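Local atomic coordinates of glycerol dehydratase (PDB entry 1R9D), a protein that probably acts as a B12-independent glycyl-radical lyase that dehydrates glycerol, which it binds in this crystal form. Residues 257-267 against 288-299. Residues are numbered along the deposited sequence; the frame is centred on the assembly and turned at random.
Sequences AKSFYEACQLF and FDQYMYPYYEND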
loop_
_atom_site.group_PDB
_atom_site.type_symbol
_atom_site.label_atom_id
_atom_site.label_comp_id
_atom_site.label_asym_id
_atom_site.label_seq_id
_atom_site.Cartn_x
_atom_site.Cartn_y
_atom_site.Cartn_z
ATOM N N ALA A 257 -11.799 32.719 12.768
ATOM C CA ALA A 257 -12.742 33.452 13.599
ATOM C C ALA A 257 -12.163 34.768 14.109
ATOM O O ALA A 257 -10.948 34.945 14.179
ATOM C CB ALA A 257 -13.182 32.581 14.775
ATOM N N LYS A 258 -13.047 35.696 14.459
ATOM C CA LYS A 258 -12.635 36.994 14.979
ATOM C C LYS A 258 -13.309 37.204 16.333
ATOM O O LYS A 258 -12.645 37.404 17.352
ATOM C CB LYS A 258 -13.054 38.100 14.006
ATOM C CG LYS A 258 -12.799 39.521 14.496
ATOM C CD LYS A 258 -11.328 39.903 14.432
ATOM C CE LYS A 258 -11.139 41.380 14.758
ATOM N NZ LYS A 258 -9.715 41.809 14.650
ATOM N N SER A 259 -14.635 37.141 16.339
ATOM C CA SER A 259 -15.411 37.330 17.560
ATOM C C SER A 259 -15.599 35.998 18.285
ATOM O O SER A 259 -15.268 34.940 17.748
ATOM C CB SER A 259 -16.782 37.902 17.216
ATOM O OG SER A 259 -17.550 36.942 16.517
ATOM N N PHE A 260 -16.150 36.054 19.493
ATOM C CA PHE A 260 -16.374 34.842 20.275
ATOM C C PHE A 260 -17.425 33.932 19.640
ATOM O O PHE A 260 -17.252 32.715 19.594
ATOM C CB PHE A 260 -16.792 35.196 21.709
ATOM C CG PHE A 260 -16.771 34.023 22.655
ATOM C CD1 PHE A 260 -15.564 33.422 23.009
ATOM C CD2 PHE A 260 -17.952 33.512 23.179
ATOM C CE1 PHE A 260 -15.537 32.326 23.872
ATOM C CE2 PHE A 260 -17.939 32.413 24.046
ATOM C CZ PHE A 260 -16.726 31.820 24.393
ATOM N N TYR A 261 -18.513 34.516 19.142
ATOM C CA TYR A 261 -19.569 33.725 18.517
ATOM C C TYR A 261 -18.973 32.969 17.326
ATOM O O TYR A 261 -19.247 31.786 17.130
ATOM C CB TYR A 261 -20.706 34.644 18.043
ATOM C CG TYR A 261 -22.057 33.976 17.817
ATOM C CD1 TYR A 261 -22.163 32.613 17.535
ATOM C CD2 TYR A 261 -23.229 34.737 17.819
ATOM C CE1 TYR A 261 -23.399 32.029 17.260
ATOM C CE2 TYR A 261 -24.462 34.165 17.543
ATOM C CZ TYR A 261 -24.545 32.817 17.263
ATOM O OH TYR A 261 -25.771 32.266 16.968
ATOM N N GLU A 262 -18.158 33.662 16.536
ATOM C CA GLU A 262 -17.517 33.054 15.373
ATOM C C GLU A 262 -16.596 31.909 15.794
ATOM O O GLU A 262 -16.554 30.870 15.140
ATOM C CB GLU A 262 -16.716 34.101 14.593
ATOM C CG GLU A 262 -17.585 35.102 13.834
ATOM C CD GLU A 262 -16.787 36.246 13.234
ATOM O OE1 GLU A 262 -17.402 37.114 12.569
ATOM O OE2 GLU A 262 -15.550 36.286 13.429
ATOM N N ALA A 263 -15.861 32.103 16.885
ATOM C CA ALA A 263 -14.956 31.066 17.382
ATOM C C ALA A 263 -15.755 29.839 17.831
ATOM O O ALA A 263 -15.380 28.705 17.532
ATOM C CB ALA A 263 -14.119 31.609 18.538
ATOM N N CYS A 264 -16.863 30.065 18.535
ATOM C CA CYS A 264 -17.704 28.961 19.002
ATOM C C CYS A 264 -18.305 28.158 17.852
ATOM O O CYS A 264 -18.354 26.927 17.896
ATOM C CB CYS A 264 -18.843 29.483 19.893
ATOM S SG CYS A 264 -18.330 30.038 21.537
ATOM N N GLN A 265 -18.775 28.853 16.820
ATOM C CA GLN A 265 -19.377 28.167 15.684
ATOM C C GLN A 265 -18.345 27.414 14.850
ATOM O O GLN A 265 -18.600 26.297 14.414
ATOM C CB GLN A 265 -20.132 29.157 14.791
ATOM C CG GLN A 265 -20.796 28.488 13.592
ATOM C CD GLN A 265 -21.875 27.499 13.993
ATOM O OE1 GLN A 265 -22.980 27.886 14.385
ATOM N NE2 GLN A 265 -21.561 26.214 13.902
ATOM N N LEU A 266 -17.184 28.022 14.629
ATOM C CA LEU A 266 -16.140 27.373 13.843
ATOM C C LEU A 266 -15.602 26.160 14.607
ATOM O O LEU A 266 -15.297 25.119 14.014
ATOM C CB LEU A 266 -15.011 28.365 13.531
ATOM C CG LEU A 266 -13.834 27.838 12.696
ATOM C CD1 LEU A 266 -14.340 27.094 11.469
ATOM C CD2 LEU A 266 -12.949 29.003 12.291
ATOM N N PHE A 267 -15.496 26.296 15.926
ATOM C CA PHE A 267 -15.032 25.188 16.755
ATOM C C PHE A 267 -15.934 23.982 16.508
ATOM O O PHE A 267 -15.456 22.883 16.239
ATOM C CB PHE A 267 -15.095 25.547 18.241
ATOM C CG PHE A 267 -15.039 24.352 19.148
ATOM C CD1 PHE A 267 -13.828 23.718 19.414
ATOM C CD2 PHE A 267 -16.208 23.820 19.687
ATOM C CE1 PHE A 267 -13.788 22.568 20.201
ATOM C CE2 PHE A 267 -16.178 22.675 20.472
ATOM C CZ PHE A 267 -14.959 22.047 20.728
ATOM N N PHE A 288 -9.866 23.572 25.989
ATOM C CA PHE A 288 -10.838 24.524 25.456
ATOM C C PHE A 288 -10.648 25.929 26.035
ATOM O O PHE A 288 -10.699 26.924 25.308
ATOM C CB PHE A 288 -12.243 24.010 25.788
ATOM C CG PHE A 288 -13.363 24.798 25.163
ATOM C CD1 PHE A 288 -13.746 24.568 23.844
ATOM C CD2 PHE A 288 -14.083 25.720 25.920
ATOM C CE1 PHE A 288 -14.841 25.244 23.289
ATOM C CE2 PHE A 288 -15.174 26.399 25.377
ATOM C CZ PHE A 288 -15.555 26.158 24.061
ATOM N N ASP A 289 -10.420 26.011 27.341
ATOM C CA ASP A 289 -10.245 27.301 27.990
ATOM C C ASP A 289 -9.014 28.059 27.507
ATOM O O ASP A 289 -8.993 29.289 27.516
ATOM C CB ASP A 289 -10.211 27.130 29.519
ATOM C CG ASP A 289 -8.980 26.374 30.014
ATOM O OD1 ASP A 289 -8.434 25.536 29.264
ATOM O OD2 ASP A 289 -8.580 26.608 31.174
ATOM N N GLN A 290 -7.998 27.334 27.059
ATOM C CA GLN A 290 -6.784 27.981 26.588
ATOM C C GLN A 290 -6.886 28.558 25.175
ATOM O O GLN A 290 -6.406 29.666 24.933
ATOM C CB GLN A 290 -5.611 27.006 26.675
ATOM C CG GLN A 290 -5.361 26.505 28.099
ATOM C CD GLN A 290 -5.138 27.642 29.085
ATOM O OE1 GLN A 290 -4.277 28.493 28.876
ATOM N NE2 GLN A 290 -5.917 27.659 30.166
ATOM N N TYR A 291 -7.498 27.834 24.244
ATOM C CA TYR A 291 -7.606 28.374 22.888
ATOM C C TYR A 291 -8.860 29.210 22.639
ATOM O O TYR A 291 -8.929 29.945 21.656
ATOM C CB TYR A 291 -7.469 27.263 21.824
ATOM C CG TYR A 291 -8.412 26.081 21.923
ATOM C CD1 TYR A 291 -9.757 26.192 21.565
ATOM C CD2 TYR A 291 -7.947 24.831 22.340
ATOM C CE1 TYR A 291 -10.615 25.087 21.615
ATOM C CE2 TYR A 291 -8.795 23.722 22.397
ATOM C CZ TYR A 291 -10.125 23.856 22.036
ATOM O OH TYR A 291 -10.963 22.765 22.104
ATOM N N MET A 292 -9.843 29.123 23.528
ATOM C CA MET A 292 -11.063 29.910 23.350
ATOM C C MET A 292 -11.012 31.245 24.086
ATOM O O MET A 292 -11.670 32.205 23.680
ATOM C CB MET A 292 -12.295 29.133 23.825
ATOM C CG MET A 292 -12.649 27.913 22.989
ATOM S SD MET A 292 -12.970 28.297 21.243
ATOM C CE MET A 292 -14.683 28.892 21.317
ATOM N N TYR A 293 -10.223 31.316 25.155
ATOM C CA TYR A 293 -10.132 32.544 25.942
ATOM C C TYR A 293 -9.734 33.796 25.152
ATOM O O TYR A 293 -10.321 34.865 25.342
ATOM C CB TYR A 293 -9.173 32.356 27.123
ATOM C CG TYR A 293 -9.010 33.609 27.957
ATOM C CD1 TYR A 293 -10.069 34.109 28.714
ATOM C CD2 TYR A 293 -7.813 34.318 27.951
ATOM C CE1 TYR A 293 -9.937 35.288 29.442
ATOM C CE2 TYR A 293 -7.670 35.497 28.672
ATOM C CZ TYR A 293 -8.735 35.978 29.414
ATOM O OH TYR A 293 -8.597 37.156 30.112
ATOM N N PRO A 294 -8.729 33.688 24.267
ATOM C CA PRO A 294 -8.323 34.868 23.495
ATOM C C PRO A 294 -9.475 35.522 22.728
ATOM O O PRO A 294 -9.550 36.746 22.643
ATOM C CB PRO A 294 -7.241 34.315 22.577
ATOM C CG PRO A 294 -6.591 33.274 23.445
ATOM C CD PRO A 294 -7.791 32.571 24.043
ATOM N N TYR A 295 -10.369 34.714 22.176
ATOM C CA TYR A 295 -11.503 35.252 21.434
ATOM C C TYR A 295 -12.516 35.901 22.371
ATOM O O TYR A 295 -13.156 36.890 22.013
ATOM C CB TYR A 295 -12.161 34.152 20.599
ATOM C CG TYR A 295 -11.227 33.583 19.554
ATOM C CD1 TYR A 295 -10.383 32.514 19.852
ATOM C CD2 TYR A 295 -11.135 34.159 18.284
ATOM C CE1 TYR A 295 -9.467 32.035 18.915
ATOM C CE2 TYR A 295 -10.221 33.688 17.340
ATOM C CZ TYR A 295 -9.388 32.629 17.664
ATOM O OH TYR A 295 -8.462 32.182 16.748
ATOM N N TYR A 296 -12.661 35.352 23.572
ATOM C CA TYR A 296 -13.582 35.924 24.545
ATOM C C TYR A 296 -13.036 37.254 25.049
ATOM O O TYR A 296 -13.765 38.244 25.139
ATOM C CB TYR A 296 -13.767 34.985 25.737
ATOM C CG TYR A 296 -14.312 35.687 26.963
ATOM C CD1 TYR A 296 -15.666 36.014 27.069
ATOM C CD2 TYR A 296 -13.462 36.066 27.999
ATOM C CE1 TYR A 296 -16.158 36.703 28.182
ATOM C CE2 TYR A 296 -13.940 36.757 29.112
ATOM C CZ TYR A 296 -15.286 37.073 29.197
ATOM O OH TYR A 296 -15.743 37.773 30.294
ATOM N N GLU A 297 -11.748 37.270 25.381
ATOM C CA GLU A 297 -11.107 38.472 25.898
ATOM C C GLU A 297 -11.058 39.619 24.891
ATOM O O GLU A 297 -11.268 40.774 25.254
ATOM C CB GLU A 297 -9.684 38.154 26.372
ATOM C CG GLU A 297 -8.960 39.335 27.012
ATOM C CD GLU A 297 -9.565 39.756 28.349
ATOM O OE1 GLU A 297 -10.806 39.895 28.434
ATOM O OE2 GLU A 297 -8.798 39.959 29.318
ATOM N N ASN A 298 -10.778 39.304 23.631
ATOM C CA ASN A 298 -10.698 40.343 22.609
ATOM C C ASN A 298 -12.050 40.783 22.056
ATOM O O ASN A 298 -12.115 41.716 21.257
ATOM C CB ASN A 298 -9.795 39.894 21.457
ATOM C CG ASN A 298 -8.362 39.663 21.898
ATOM O OD1 ASN A 298 -7.852 40.362 22.773
ATOM N ND2 ASN A 298 -7.701 38.688 21.282
ATOM N N ASP A 299 -13.124 40.118 22.473
ATOM C CA ASP A 299 -14.461 40.478 22.011
ATOM C C ASP A 299 -14.979 41.573 22.945
ATOM O O ASP A 299 -15.464 41.295 24.043
ATOM C CB ASP A 299 -15.393 39.264 22.057
ATOM C CG ASP A 299 -16.667 39.477 21.260
ATOM O OD1 ASP A 299 -17.269 40.567 21.379
ATOM O OD2 ASP A 299 -17.072 38.553 20.521
HETATM O O HOH W 1 -12.733 38.323 19.753
HETATM O O HOH W 2 -19.373 37.376 19.619
#
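Phe260, Ala263 and Phe267 pack against Phe288, Met292 and Tyr295 where two near-antiparallel helices, 260-277 and 288-298, joined by residues 278-287, pair off beside Leu173 of helix 169-190, which touches Tyr291, Met292 and Tyr295; the axes of the short stretches 260-267 and 288-298 approach to 8.9 Å at 152°. The one direct hydrogen bond between them lies at the start of helix 260-277: Asp299 OD2 accepts Phe260 N at 2.9 Å, almost straight, through its anti lone pair. Water 2 links that same oxygen to Tyr261 N, so one carboxylate oxygen reaches two first-turn amides, Phe260 N directly and Tyr261 N through the water, while Asp299 OD1 takes Asn301 N and Ile302 N. Water 1 bridges Lys258 O and Tyr295 O.

Deeper in, Ala263 CB sits over the face of the Tyr295 ring, 4.1 Å from its centroid, a CH-pi contact. The Phe260 ring, its CG anti to the backbone N (chi1 -168°), reaches over to the second helix and lays CD1 3.6 Å from Tyr296 CB. Met292, bent at chi2 and chi3, brings CE to 3.8 Å from Cys264 SG. Farther along, Phe288 turns its edge to the face of Phe267 in a T-shaped pair with planes at 77°.

Glu262 OE2 accepts Ser259 N, and Glu262 N returns a weak bond to Ser259 OG, a capping box. The pair as a whole is an antiparallel helical hairpin within the pyruvate formate lyase-like region.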